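Local coordinates for lysine-sensitive aspartokinase 3 (Escherichia coli, PDB 2J0W), which catalyses the ATP-dependent phosphorylation of L-aspartate to 4-phospho-L-aspartate, the first step of lysine biosynthesis, and is inhibited allosterically by lysine, at residues A15-M20 and F72-R77; R22-V27 and E128-R133; I240-F245 and L288-T293; A249-F254 and A390-D395. All coordinates share one frame; numbering follows the deposited sequence.

Contact 1. Residues A15-M20 and F72-R77; sequences ADFDAM and FAILER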
loop_
_atom_site.group_PDB
_atom_site.type_symbol
_atom_site.label_atom_id
_atom_site.label_comp_id
_atom_site.label_asym_id
_atom_site.label_seq_id
_atom_site.Cartn_x
_atom_site.Cartn_y
_atom_site.Cartn_z
ATOM N N ALA A 15 29.689 21.345 -21.926
ATOM C CA ALA A 15 28.878 22.430 -22.440
ATOM C C ALA A 15 29.638 23.223 -23.467
ATOM O O ALA A 15 29.069 23.678 -24.447
ATOM C CB ALA A 15 28.440 23.341 -21.300
ATOM N N ASP A 16 30.932 23.393 -23.245
ATOM C CA ASP A 16 31.748 24.158 -24.178
ATOM C C ASP A 16 33.192 23.702 -24.196
ATOM O O ASP A 16 33.600 22.840 -23.413
ATOM C CB ASP A 16 31.706 25.639 -23.821
ATOM C CG ASP A 16 32.083 25.892 -22.380
ATOM O OD1 ASP A 16 33.038 25.239 -21.894
ATOM O OD2 ASP A 16 31.426 26.745 -21.739
ATOM N N PHE A 17 33.960 24.311 -25.090
ATOM C CA PHE A 17 35.369 23.993 -25.246
ATOM C C PHE A 17 36.128 23.877 -23.911
ATOM O O PHE A 17 36.710 22.831 -23.613
ATOM C CB PHE A 17 36.025 25.043 -26.142
ATOM C CG PHE A 17 37.435 24.710 -26.533
ATOM C CD1 PHE A 17 38.506 25.401 -25.981
ATOM C CD2 PHE A 17 37.690 23.699 -27.458
ATOM C CE1 PHE A 17 39.815 25.093 -26.344
ATOM C CE2 PHE A 17 38.994 23.381 -27.830
ATOM C CZ PHE A 17 40.060 24.080 -27.271
ATOM N N ASP A 18 36.116 24.939 -23.108
ATOM C CA ASP A 18 36.816 24.923 -21.824
ATOM C C ASP A 18 36.408 23.721 -20.991
ATOM O O ASP A 18 37.239 22.877 -20.642
ATOM C CB ASP A 18 36.529 26.204 -21.038
ATOM C CG ASP A 18 37.045 27.445 -21.743
ATOM O OD1 ASP A 18 38.203 27.421 -22.226
ATOM O OD2 ASP A 18 36.294 28.444 -21.809
ATOM N N ALA A 19 35.116 23.660 -20.681
ATOM C CA ALA A 19 34.537 22.579 -19.897
ATOM C C ALA A 19 34.970 21.234 -20.464
ATOM O O ALA A 19 35.403 20.326 -19.736
ATOM C CB ALA A 19 33.016 22.691 -19.927
ATOM N N MET A 20 34.847 21.119 -21.779
ATOM C CA MET A 20 35.213 19.891 -22.447
ATOM C C MET A 20 36.657 19.588 -22.099
ATOM O O MET A 20 37.011 18.443 -21.847
ATOM C CB MET A 20 35.028 20.046 -23.954
ATOM C CG MET A 20 34.724 18.746 -24.653
ATOM S SD MET A 20 33.486 18.946 -25.950
ATOM C CE MET A 20 34.493 19.020 -27.358
ATOM N N PHE A 72 29.472 25.422 -32.778
ATOM C CA PHE A 72 30.570 26.171 -33.365
ATOM C C PHE A 72 31.419 26.876 -32.313
ATOM O O PHE A 72 32.595 27.142 -32.539
ATOM C CB PHE A 72 30.044 27.143 -34.427
ATOM C CG PHE A 72 29.838 26.495 -35.775
ATOM C CD1 PHE A 72 28.964 25.421 -35.918
ATOM C CD2 PHE A 72 30.549 26.926 -36.891
ATOM C CE1 PHE A 72 28.803 24.783 -37.149
ATOM C CE2 PHE A 72 30.393 26.292 -38.129
ATOM C CZ PHE A 72 29.516 25.217 -38.253
ATOM N N ALA A 73 30.840 27.151 -31.151
ATOM C CA ALA A 73 31.601 27.794 -30.089
ATOM C C ALA A 73 32.816 26.916 -29.821
ATOM O O ALA A 73 33.916 27.410 -29.555
ATOM C CB ALA A 73 30.760 27.907 -28.833
ATOM N N ILE A 74 32.598 25.605 -29.900
ATOM C CA ILE A 74 33.635 24.604 -29.671
ATOM C C ILE A 74 34.498 24.397 -30.906
ATOM O O ILE A 74 35.722 24.335 -30.820
ATOM C CB ILE A 74 33.006 23.258 -29.338
ATOM C CG1 ILE A 74 32.228 23.353 -28.028
ATOM C CG2 ILE A 74 34.082 22.189 -29.304
ATOM C CD1 ILE A 74 31.238 22.239 -27.861
ATOM N N LEU A 75 33.828 24.261 -32.044
ATOM C CA LEU A 75 34.452 24.040 -33.337
ATOM C C LEU A 75 35.507 25.097 -33.680
ATOM O O LEU A 75 36.640 24.768 -34.025
ATOM C CB LEU A 75 33.357 24.037 -34.406
ATOM C CG LEU A 75 33.697 23.473 -35.780
ATOM C CD1 LEU A 75 33.996 21.980 -35.660
ATOM C CD2 LEU A 75 32.526 23.714 -36.723
ATOM N N GLU A 76 35.109 26.362 -33.571
ATOM C CA GLU A 76 35.972 27.504 -33.865
ATOM C C GLU A 76 37.183 27.644 -32.940
ATOM O O GLU A 76 37.928 28.614 -33.059
ATOM C CB GLU A 76 35.171 28.804 -33.796
ATOM C CG GLU A 76 34.053 28.916 -34.816
ATOM C CD GLU A 76 33.145 30.115 -34.573
ATOM O OE1 GLU A 76 32.246 30.335 -35.411
ATOM O OE2 GLU A 76 33.318 30.830 -33.556
ATOM N N ARG A 77 37.381 26.693 -32.026
ATOM C CA ARG A 77 38.519 26.761 -31.104
ATOM C C ARG A 77 39.515 25.635 -31.357
ATOM O O ARG A 77 40.601 25.597 -30.775
ATOM C CB ARG A 77 38.030 26.695 -29.657
ATOM C CG ARG A 77 37.055 27.777 -29.267
ATOM C CD ARG A 77 37.742 28.898 -28.521
ATOM N NE ARG A 77 38.398 28.397 -27.319
ATOM C CZ ARG A 77 38.868 29.161 -26.338
ATOM N NH1 ARG A 77 38.759 30.484 -26.403
ATOM N NH2 ARG A 77 39.446 28.601 -25.283
#

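Contact 2. Residues R22-V27 and E128-R133; sequences RSADIV and EILRER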
loop_
_atom_site.group_PDB
_atom_site.type_symbol
_atom_site.label_atom_id
_atom_site.label_comp_id
_atom_site.label_asym_id
_atom_site.label_seq_id
_atom_site.Cartn_x
_atom_site.Cartn_y
_atom_site.Cartn_z
ATOM N N ARG A 22 38.390 20.768 -19.345
ATOM C CA ARG A 22 38.462 20.389 -17.936
ATOM C C ARG A 22 38.238 18.884 -17.862
ATOM O O ARG A 22 38.987 18.164 -17.200
ATOM C CB ARG A 22 37.375 21.086 -17.115
ATOM C CG ARG A 22 37.732 22.458 -16.582
ATOM C CD ARG A 22 36.532 23.109 -15.893
ATOM N NE ARG A 22 35.934 24.154 -16.722
ATOM C CZ ARG A 22 34.668 24.164 -17.136
ATOM N NH1 ARG A 22 33.845 23.177 -16.802
ATOM N NH2 ARG A 22 34.222 25.169 -17.884
ATOM N N SER A 23 37.205 18.418 -18.562
ATOM C CA SER A 23 36.859 17.005 -18.572
ATOM C C SER A 23 37.915 16.138 -19.242
ATOM O O SER A 23 38.155 15.010 -18.820
ATOM C CB SER A 23 35.502 16.797 -19.259
ATOM O OG SER A 23 34.456 17.385 -18.500
ATOM N N ALA A 24 38.541 16.658 -20.287
ATOM C CA ALA A 24 39.568 15.894 -20.979
ATOM C C ALA A 24 40.748 15.707 -20.034
ATOM O O ALA A 24 41.365 14.635 -19.998
ATOM C CB ALA A 24 40.014 16.616 -22.240
ATOM N N ASP A 25 41.058 16.749 -19.266
ATOM C CA ASP A 25 42.163 16.661 -18.318
ATOM C C ASP A 25 41.877 15.465 -17.419
ATOM O O ASP A 25 42.598 14.462 -17.456
ATOM C CB ASP A 25 42.277 17.942 -17.480
ATOM C CG ASP A 25 42.658 19.166 -18.319
ATOM O OD1 ASP A 25 43.496 19.044 -19.242
ATOM O OD2 ASP A 25 42.135 20.264 -18.038
ATOM N N ILE A 26 40.805 15.572 -16.637
ATOM C CA ILE A 26 40.372 14.514 -15.729
ATOM C C ILE A 26 40.534 13.092 -16.297
ATOM O O ILE A 26 41.008 12.185 -15.607
ATOM C CB ILE A 26 38.900 14.719 -15.350
ATOM C CG1 ILE A 26 38.741 16.031 -14.586
ATOM C CG2 ILE A 26 38.403 13.550 -14.522
ATOM C CD1 ILE A 26 37.379 16.183 -13.949
ATOM N N VAL A 27 40.133 12.895 -17.549
ATOM C CA VAL A 27 40.251 11.580 -18.171
ATOM C C VAL A 27 41.717 11.144 -18.234
ATOM O O VAL A 27 42.033 9.948 -18.213
ATOM C CB VAL A 27 39.677 11.589 -19.605
ATOM C CG1 VAL A 27 39.774 10.210 -20.212
ATOM C CG2 VAL A 27 38.236 12.043 -19.580
ATOM N N GLU A 128 38.166 15.084 -30.905
ATOM C CA GLU A 128 39.008 16.101 -31.513
ATOM C C GLU A 128 39.764 16.888 -30.458
ATOM O O GLU A 128 40.923 17.256 -30.659
ATOM C CB GLU A 128 38.173 17.047 -32.369
ATOM C CG GLU A 128 37.734 16.419 -33.674
ATOM C CD GLU A 128 38.877 15.706 -34.376
ATOM O OE1 GLU A 128 39.883 16.370 -34.714
ATOM O OE2 GLU A 128 38.771 14.477 -34.578
ATOM N N ILE A 129 39.116 17.152 -29.331
ATOM C CA ILE A 129 39.788 17.871 -28.271
ATOM C C ILE A 129 40.891 16.997 -27.677
ATOM O O ILE A 129 41.884 17.506 -27.155
ATOM C CB ILE A 129 38.802 18.286 -27.174
ATOM C CG1 ILE A 129 38.186 19.634 -27.537
ATOM C CG2 ILE A 129 39.497 18.375 -25.844
ATOM C CD1 ILE A 129 37.425 20.277 -26.404
ATOM N N LEU A 130 40.720 15.682 -27.774
ATOM C CA LEU A 130 41.704 14.751 -27.239
ATOM C C LEU A 130 42.874 14.528 -28.185
ATOM O O LEU A 130 44.012 14.363 -27.736
ATOM C CB LEU A 130 41.053 13.411 -26.899
ATOM C CG LEU A 130 40.082 13.418 -25.720
ATOM C CD1 LEU A 130 39.702 11.995 -25.372
ATOM C CD2 LEU A 130 40.732 14.078 -24.526
ATOM N N ARG A 131 42.602 14.510 -29.488
ATOM C CA ARG A 131 43.661 14.330 -30.479
ATOM C C ARG A 131 44.457 15.617 -30.698
ATOM O O ARG A 131 45.565 15.592 -31.230
ATOM C CB ARG A 131 43.072 13.843 -31.802
ATOM C CG ARG A 131 42.597 12.425 -31.720
ATOM C CD ARG A 131 42.114 11.921 -33.046
ATOM N NE ARG A 131 41.774 10.506 -32.967
ATOM C CZ ARG A 131 41.246 9.808 -33.966
ATOM N NH1 ARG A 131 40.993 10.395 -35.131
ATOM N NH2 ARG A 131 40.971 8.520 -33.802
ATOM N N GLU A 132 43.883 16.739 -30.283
ATOM C CA GLU A 132 44.547 18.028 -30.415
ATOM C C GLU A 132 45.657 18.043 -29.363
ATOM O O GLU A 132 46.432 18.997 -29.261
ATOM C CB GLU A 132 43.555 19.160 -30.149
ATOM C CG GLU A 132 44.023 20.525 -30.610
ATOM C CD GLU A 132 42.868 21.486 -30.836
ATOM O OE1 GLU A 132 42.600 22.331 -29.950
ATOM O OE2 GLU A 132 42.227 21.384 -31.904
ATOM N N ARG A 133 45.721 16.963 -28.586
ATOM C CA ARG A 133 46.725 16.796 -27.543
ATOM C C ARG A 133 47.562 15.557 -27.801
ATOM O O ARG A 133 48.180 15.028 -26.875
ATOM C CB ARG A 133 46.074 16.627 -26.181
ATOM C CG ARG A 133 45.155 17.729 -25.759
ATOM C CD ARG A 133 44.714 17.469 -24.342
ATOM N NE ARG A 133 43.947 18.582 -23.806
ATOM C CZ ARG A 133 43.678 18.738 -22.516
ATOM N NH1 ARG A 133 44.122 17.846 -21.641
ATOM N NH2 ARG A 133 42.968 19.781 -22.101
#

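Contact 3. Residues I240-F245 and L288-T293; sequences IDEIAF and LVCNKT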
loop_
_atom_site.group_PDB
_atom_site.type_symbol
_atom_site.label_atom_id
_atom_site.label_comp_id
_atom_site.label_asym_id
_atom_site.label_seq_id
_atom_site.Cartn_x
_atom_site.Cartn_y
_atom_site.Cartn_z
ATOM N N ILE A 240 27.973 13.850 1.239
ATOM C CA ILE A 240 28.037 12.522 1.833
ATOM C C ILE A 240 29.212 11.786 1.228
ATOM O O ILE A 240 29.115 11.270 0.124
ATOM C CB ILE A 240 26.770 11.733 1.522
ATOM C CG1 ILE A 240 25.570 12.454 2.129
ATOM C CG2 ILE A 240 26.926 10.294 2.001
ATOM C CD1 ILE A 240 24.262 11.793 1.809
ATOM N N ASP A 241 30.315 11.724 1.961
ATOM C CA ASP A 241 31.531 11.089 1.449
ATOM C C ASP A 241 31.408 9.640 0.985
ATOM O O ASP A 241 32.084 9.231 0.038
ATOM C CB ASP A 241 32.659 11.213 2.477
ATOM C CG ASP A 241 32.974 12.663 2.822
ATOM O OD1 ASP A 241 33.216 13.460 1.882
ATOM O OD2 ASP A 241 32.984 13.000 4.026
ATOM N N GLU A 242 30.566 8.847 1.636
ATOM C CA GLU A 242 30.431 7.457 1.209
ATOM C C GLU A 242 29.069 6.895 1.591
ATOM O O GLU A 242 28.565 7.167 2.678
ATOM C CB GLU A 242 31.549 6.597 1.818
ATOM C CG GLU A 242 31.629 5.187 1.238
ATOM C CD GLU A 242 32.706 4.335 1.891
ATOM O OE1 GLU A 242 32.635 4.127 3.119
ATOM O OE2 GLU A 242 33.619 3.877 1.172
ATOM N N ILE A 243 28.477 6.114 0.684
ATOM C CA ILE A 243 27.154 5.509 0.893
ATOM C C ILE A 243 27.064 4.168 0.165
ATOM O O ILE A 243 27.918 3.855 -0.667
ATOM C CB ILE A 243 26.029 6.407 0.342
ATOM C CG1 ILE A 243 24.675 5.864 0.797
ATOM C CG2 ILE A 243 26.082 6.436 -1.184
ATOM C CD1 ILE A 243 23.511 6.758 0.490
ATOM N N ALA A 244 26.017 3.395 0.468
ATOM C CA ALA A 244 25.808 2.066 -0.132
ATOM C C ALA A 244 24.697 2.032 -1.177
ATOM O O ALA A 244 23.771 2.865 -1.169
ATOM C CB ALA A 244 25.517 1.027 0.950
ATOM N N PHE A 245 24.802 1.038 -2.059
ATOM C CA PHE A 245 23.861 0.816 -3.160
ATOM C C PHE A 245 22.379 1.057 -2.884
ATOM O O PHE A 245 21.796 2.008 -3.415
ATOM C CB PHE A 245 24.052 -0.596 -3.720
ATOM C CG PHE A 245 25.323 -0.765 -4.495
ATOM C CD1 PHE A 245 25.818 0.282 -5.277
ATOM C CD2 PHE A 245 26.001 -1.980 -4.490
ATOM C CE1 PHE A 245 26.953 0.121 -6.038
ATOM C CE2 PHE A 245 27.152 -2.157 -5.254
ATOM C CZ PHE A 245 27.630 -1.105 -6.031
ATOM N N LEU A 288 31.519 8.199 -3.004
ATOM C CA LEU A 288 31.712 6.884 -3.580
ATOM C C LEU A 288 30.558 5.990 -3.139
ATOM O O LEU A 288 30.204 5.930 -1.959
ATOM C CB LEU A 288 33.039 6.284 -3.141
ATOM C CG LEU A 288 33.225 4.859 -3.673
ATOM C CD1 LEU A 288 34.574 4.711 -4.373
ATOM C CD2 LEU A 288 33.090 3.883 -2.515
ATOM N N VAL A 289 29.963 5.311 -4.108
ATOM C CA VAL A 289 28.842 4.425 -3.854
ATOM C C VAL A 289 29.355 3.005 -3.955
ATOM O O VAL A 289 29.895 2.614 -4.983
ATOM C CB VAL A 289 27.730 4.652 -4.901
ATOM C CG1 VAL A 289 26.582 3.692 -4.666
ATOM C CG2 VAL A 289 27.247 6.101 -4.828
ATOM N N CYS A 290 29.192 2.232 -2.891
ATOM C CA CYS A 290 29.668 0.849 -2.894
ATOM C C CYS A 290 28.720 -0.145 -2.233
ATOM O O CYS A 290 27.644 0.209 -1.752
ATOM C CB CYS A 290 31.025 0.769 -2.208
ATOM S SG CYS A 290 31.015 1.543 -0.584
ATOM N N ASN A 291 29.151 -1.397 -2.204
ATOM C CA ASN A 291 28.356 -2.468 -1.632
ATOM C C ASN A 291 27.795 -2.154 -0.247
ATOM O O ASN A 291 26.578 -2.064 -0.084
ATOM C CB ASN A 291 29.178 -3.753 -1.581
ATOM C CG ASN A 291 28.311 -4.988 -1.535
ATOM O OD1 ASN A 291 28.813 -6.113 -1.510
ATOM N ND2 ASN A 291 26.996 -4.787 -1.528
ATOM N N LYS A 292 28.670 -1.991 0.746
ATOM C CA LYS A 292 28.226 -1.693 2.111
ATOM C C LYS A 292 29.154 -0.742 2.869
ATOM O O LYS A 292 30.364 -0.737 2.657
ATOM C CB LYS A 292 28.023 -3.003 2.889
ATOM C CG LYS A 292 26.690 -3.698 2.556
ATOM C CD LYS A 292 26.609 -5.148 3.049
ATOM C CE LYS A 292 27.185 -6.151 2.041
ATOM N NZ LYS A 292 28.657 -6.033 1.818
ATOM N N THR A 293 28.569 0.060 3.757
ATOM C CA THR A 293 29.312 1.062 4.522
ATOM C C THR A 293 29.846 0.682 5.901
ATOM O O THR A 293 29.888 -0.492 6.279
ATOM C CB THR A 293 28.468 2.348 4.703
ATOM O OG1 THR A 293 27.079 2.002 4.777
ATOM C CG2 THR A 293 28.704 3.314 3.557
#

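Contact 4. Residues A249-F254 and A390-D395; sequences AEMATF and ALIGND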
loop_
_atom_site.group_PDB
_atom_site.type_symbol
_atom_site.label_atom_id
_atom_site.label_comp_id
_atom_site.label_asym_id
_atom_site.label_seq_id
_atom_site.Cartn_x
_atom_site.Cartn_y
_atom_site.Cartn_z
ATOM N N ALA A 249 20.373 3.942 -4.248
ATOM C CA ALA A 249 19.451 3.398 -5.225
ATOM C C ALA A 249 18.091 4.014 -4.969
ATOM O O ALA A 249 17.423 4.488 -5.889
ATOM C CB ALA A 249 19.371 1.896 -5.079
ATOM N N GLU A 250 17.703 4.026 -3.697
ATOM C CA GLU A 250 16.421 4.581 -3.299
ATOM C C GLU A 250 16.403 6.104 -3.350
ATOM O O GLU A 250 15.339 6.706 -3.537
ATOM C CB GLU A 250 16.031 4.073 -1.903
ATOM C CG GLU A 250 15.319 2.716 -1.933
ATOM C CD GLU A 250 14.724 2.302 -0.586
ATOM O OE1 GLU A 250 14.247 3.189 0.157
ATOM O OE2 GLU A 250 14.715 1.085 -0.278
ATOM N N MET A 251 17.571 6.725 -3.186
ATOM C CA MET A 251 17.677 8.184 -3.254
ATOM C C MET A 251 17.363 8.605 -4.677
ATOM O O MET A 251 16.571 9.522 -4.908
ATOM C CB MET A 251 19.089 8.666 -2.912
ATOM C CG MET A 251 19.417 8.704 -1.427
ATOM S SD MET A 251 20.948 9.600 -1.111
ATOM C CE MET A 251 20.361 11.337 -1.268
ATOM N N ALA A 252 17.991 7.929 -5.632
ATOM C CA ALA A 252 17.775 8.254 -7.030
ATOM C C ALA A 252 16.307 8.029 -7.363
ATOM O O ALA A 252 15.634 8.920 -7.883
ATOM C CB ALA A 252 18.661 7.387 -7.922
ATOM N N THR A 253 15.815 6.846 -7.019
ATOM C CA THR A 253 14.443 6.486 -7.303
ATOM C C THR A 253 13.421 7.487 -6.807
ATOM O O THR A 253 12.400 7.708 -7.459
ATOM C CB THR A 253 14.104 5.111 -6.717
ATOM O OG1 THR A 253 14.988 4.129 -7.270
ATOM C CG2 THR A 253 12.665 4.727 -7.055
ATOM N N PHE A 254 13.688 8.108 -5.666
ATOM C CA PHE A 254 12.737 9.064 -5.119
ATOM C C PHE A 254 13.018 10.528 -5.389
ATOM O O PHE A 254 12.378 11.402 -4.799
ATOM C CB PHE A 254 12.565 8.829 -3.622
ATOM C CG PHE A 254 11.997 7.475 -3.296
ATOM C CD1 PHE A 254 12.635 6.632 -2.390
ATOM C CD2 PHE A 254 10.845 7.021 -3.927
ATOM C CE1 PHE A 254 12.133 5.356 -2.123
ATOM C CE2 PHE A 254 10.337 5.745 -3.666
ATOM C CZ PHE A 254 10.984 4.913 -2.764
ATOM N N ALA A 390 10.818 11.816 0.385
ATOM C CA ALA A 390 11.330 10.566 0.910
ATOM C C ALA A 390 12.487 10.750 1.883
ATOM O O ALA A 390 13.344 11.599 1.674
ATOM C CB ALA A 390 11.781 9.694 -0.238
ATOM N N LEU A 391 12.508 9.954 2.946
ATOM C CA LEU A 391 13.601 9.996 3.909
ATOM C C LEU A 391 14.337 8.683 3.790
ATOM O O LEU A 391 13.760 7.617 3.983
ATOM C CB LEU A 391 13.097 10.125 5.337
ATOM C CG LEU A 391 14.201 9.767 6.347
ATOM C CD1 LEU A 391 15.305 10.804 6.293
ATOM C CD2 LEU A 391 13.626 9.687 7.746
ATOM N N ILE A 392 15.614 8.746 3.474
ATOM C CA ILE A 392 16.370 7.526 3.346
ATOM C C ILE A 392 17.356 7.376 4.478
ATOM O O ILE A 392 18.014 8.340 4.888
ATOM C CB ILE A 392 17.098 7.479 2.012
ATOM C CG1 ILE A 392 16.052 7.452 0.905
ATOM C CG2 ILE A 392 18.032 6.263 1.945
ATOM C CD1 ILE A 392 16.607 7.115 -0.431
ATOM N N GLY A 393 17.439 6.151 4.983
ATOM C CA GLY A 393 18.335 5.851 6.072
ATOM C C GLY A 393 18.449 4.356 6.230
ATOM O O GLY A 393 18.434 3.612 5.241
ATOM N N ASN A 394 18.532 3.904 7.476
ATOM C CA ASN A 394 18.686 2.484 7.737
ATOM C C ASN A 394 17.925 2.026 8.975
ATOM O O ASN A 394 17.963 2.677 10.020
ATOM C CB ASN A 394 20.179 2.191 7.867
ATOM C CG ASN A 394 20.981 2.800 6.724
ATOM O OD1 ASN A 394 21.033 2.249 5.626
ATOM N ND2 ASN A 394 21.581 3.963 6.971
ATOM N N ASP A 395 17.218 0.909 8.840
ATOM C CA ASP A 395 16.441 0.349 9.943
ATOM C C ASP A 395 15.437 1.324 10.561
ATOM O O ASP A 395 15.240 1.341 11.779
ATOM C CB ASP A 395 17.388 -0.168 11.025
ATOM C CG ASP A 395 18.368 -1.186 10.491
ATOM O OD1 ASP A 395 19.194 -1.684 11.281
ATOM O OD2 ASP A 395 18.314 -1.486 9.279
#

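Contact 1. Residues A15-M20 and F72-R77
The Phe17 ring carries Arg77 CB on one face, over the middle of the ring. This is a CH-pi contact, with CB 3.7 Å from the ring centroid and 9° off its normal. The guanidinium of Arg77 does not stack on the ring. Its plane is turned 71° from the ring plane, and Phe17 CD1 lies at its edge, 3.3 Å from Arg77 NE. The Arg77 chain bends at chi2 and chi3, and the two side chains pass at a slant. Phe17 holds CG anti to its backbone N (chi1 -172°), and CG lies near Arg77 CB. Asp18 OD1 forms a long salt bridge with Arg77 NH2 at 3.5 Å. An alanine in place of Phe17 would probably leave Arg77 CB and NE without their ring partner and let the guanidinium turn more freely, away from Asp18.

Ile74 packs on the start of the helix. Its CG1 lies 3.5 Å from Phe17 N, and its CG2 meets Met20 CE at 3.7 Å. Asp16 is the N-cap of this helix. Its OD1 accepts from Ala19 N at 2.9 Å.

The contact joins the start of helix 17-27 to the end of helix 57-75 in the kinase part of the chain. Met20 reaches on to Leu125, Phe126 and Ile129 of helix 108-131, which Phe17 also touches at Ile129. Phe72 and Leu75 of helix 57-75 pack against helix 82-102.

Contact 2. Residues R22-V27 and E128-R133
Arg133 lays one face of its guanidinium over the methyl of Ala24, with Ala24 CB 4.2 Å from Arg133 CZ and over the centre of the group. The Arg133 chain is extended from CG to NE and so spans toward helix 17-27; its guanidinium meets Asp25 there. It takes a single oxygen of Asp25 end-on. Arg133 NH1 bonds to Asp25 OD1 at 2.8 Å, and Arg133 NH2 bonds to the same OD1 at 3.0 Å. The N-H...O angles are 150° and 136°, so neither bond is straight. OD1 lies close to the guanidinium plane. Both nitrogens come from the same face of the carboxylate, whose plane is turned 37° from that of the guanidinium.

Beside the ion pair, Ala24 CB packs on two residues of helix 108-131. It meets Leu130 CD2 at 3.5 Å and Ile129 CG2 at 4.0 Å. The small alanine lets the helices come near, with Ala24 and Leu130 the closest pair of CA atoms.

A leucine in place of Arg133 would probably leave the Asp25 carboxylate without its positive mate, and Asn21 OD1 without the bond it accepts from Arg133 NH2. The chemistry is a salt bridge at the border of an apolar patch. Two donors on one oxygen, with NH2 shared with Asn21, are likely to hold the guanidinium flat over Ala24 and to draw the negative charge of Asp25 toward OD1.

Contact 3. Residues I240-F245 and L288-T293
Phe245 lies against the backbone that leaves strand 287-290. Its CB is 4.2 Å from Cys290 O. CG is anti to its own carbonyl carbon (chi1 -72°) and approaches the same oxygen at 3.7 Å. CD1 meets Val289 CG1 at 3.5 Å. CD2 meets Asn291 CA, and CE2 lies 3.7 Å from Asn291 N, which sits over the ring face toward its rim. The tip, CZ, is nearest to Cys290 C. One face of the ring therefore rests on the Cys290-Asn291 peptide, with Cys290 C over its centre.

The backbones pair in parallel. Leu288 N donates to Asp241 O, Ile243 N to Leu288 O, and Cys290 N to Ile243 O. Phe245 N then bonds to Cys290 O at 3.0 Å, so the first turn of helix 245-253 is tied to the strand. Ala244 is the N-cap of that helix.

Glu242, Leu288, Ala244 and Cys290 share one face of the sheet. There Glu242 OE2 lies 3.7 Å from Leu288 CD2, and Glu242 and Leu288 run side by side. On the other face Ile243 CG2 touches Val289 CG2 at 3.8 Å. Beyond the strand, the chain turns back and brings Thr293 CG2 near Ile243 CA.

Two neighbouring parallel strands meet here in the large mixed sheet of the amino acid kinase fold. The bound ADP is about 9 Å from the Ile243 side chain.

Contact 4. Residues A249-F254 and A390-D395
Ile392 drives a single methyl, CD1, against the helix backbone where Glu250 joins Met251. In the model CD1 comes closer to that backbone than such atoms normally sit, so its exact depth is doubtful. As modelled, CD1 is 3.4 Å from Glu250 CB and also 3.4 Å from Met251 CG, and both distances share that doubt. Ile392 places CG1 anti to its carbonyl carbon (chi1 -64°), and the extended chi2 of -168° sends CD1 on to the helix. CD1 also lies at the edge of the Phe254 ring, 4.5 Å from Phe254 CD1.

A second point of contact is Ala390. Its CB meets Phe254 CB at 3.6 Å and lies obliquely to the ring. Ala390 and Ile392 both face the helix, while Leu391 between them faces away. The contact itself is apolar and buried. The acid end of Glu250 is held elsewhere, by Asn426 at OE1 and by Ser423 at OE2.

The contact sets the end of helix 245-253 against strand 386-393 of the ACT region. Met251 touches the bound ADP, while the Phe254 side chain is about 4 Å from that of Asp340, a residue of the allosteric lysine site. Ser345 of the second subunit packs on Phe254 and Glu346 of that subunit on Glu250, while strands 299-313 and 426-432 of the same chain also pack on Phe254.

The four contacts form two pairs. Contacts 1 and 2 have centres about 12 Å apart and share helix 17-27. Their segments alternate along the chain, and they meet where Met20 and Phe17 pack on Ile129. Both lie in the kinase part. Contacts 3 and 4 come later in the chain, with centres about 13 Å apart. Strand 239-244 runs straight into helix 245-253, and Ile243 touches Met251. The centres of contacts 1 and 4 are about 37 Å apart, on opposite sides of the chain's centre. The first pair thus packs helices of the catalytic domain. The second leads from its mixed sheet, past ADP, to the ACT region near the lysine site, a route consistent with allosteric coupling.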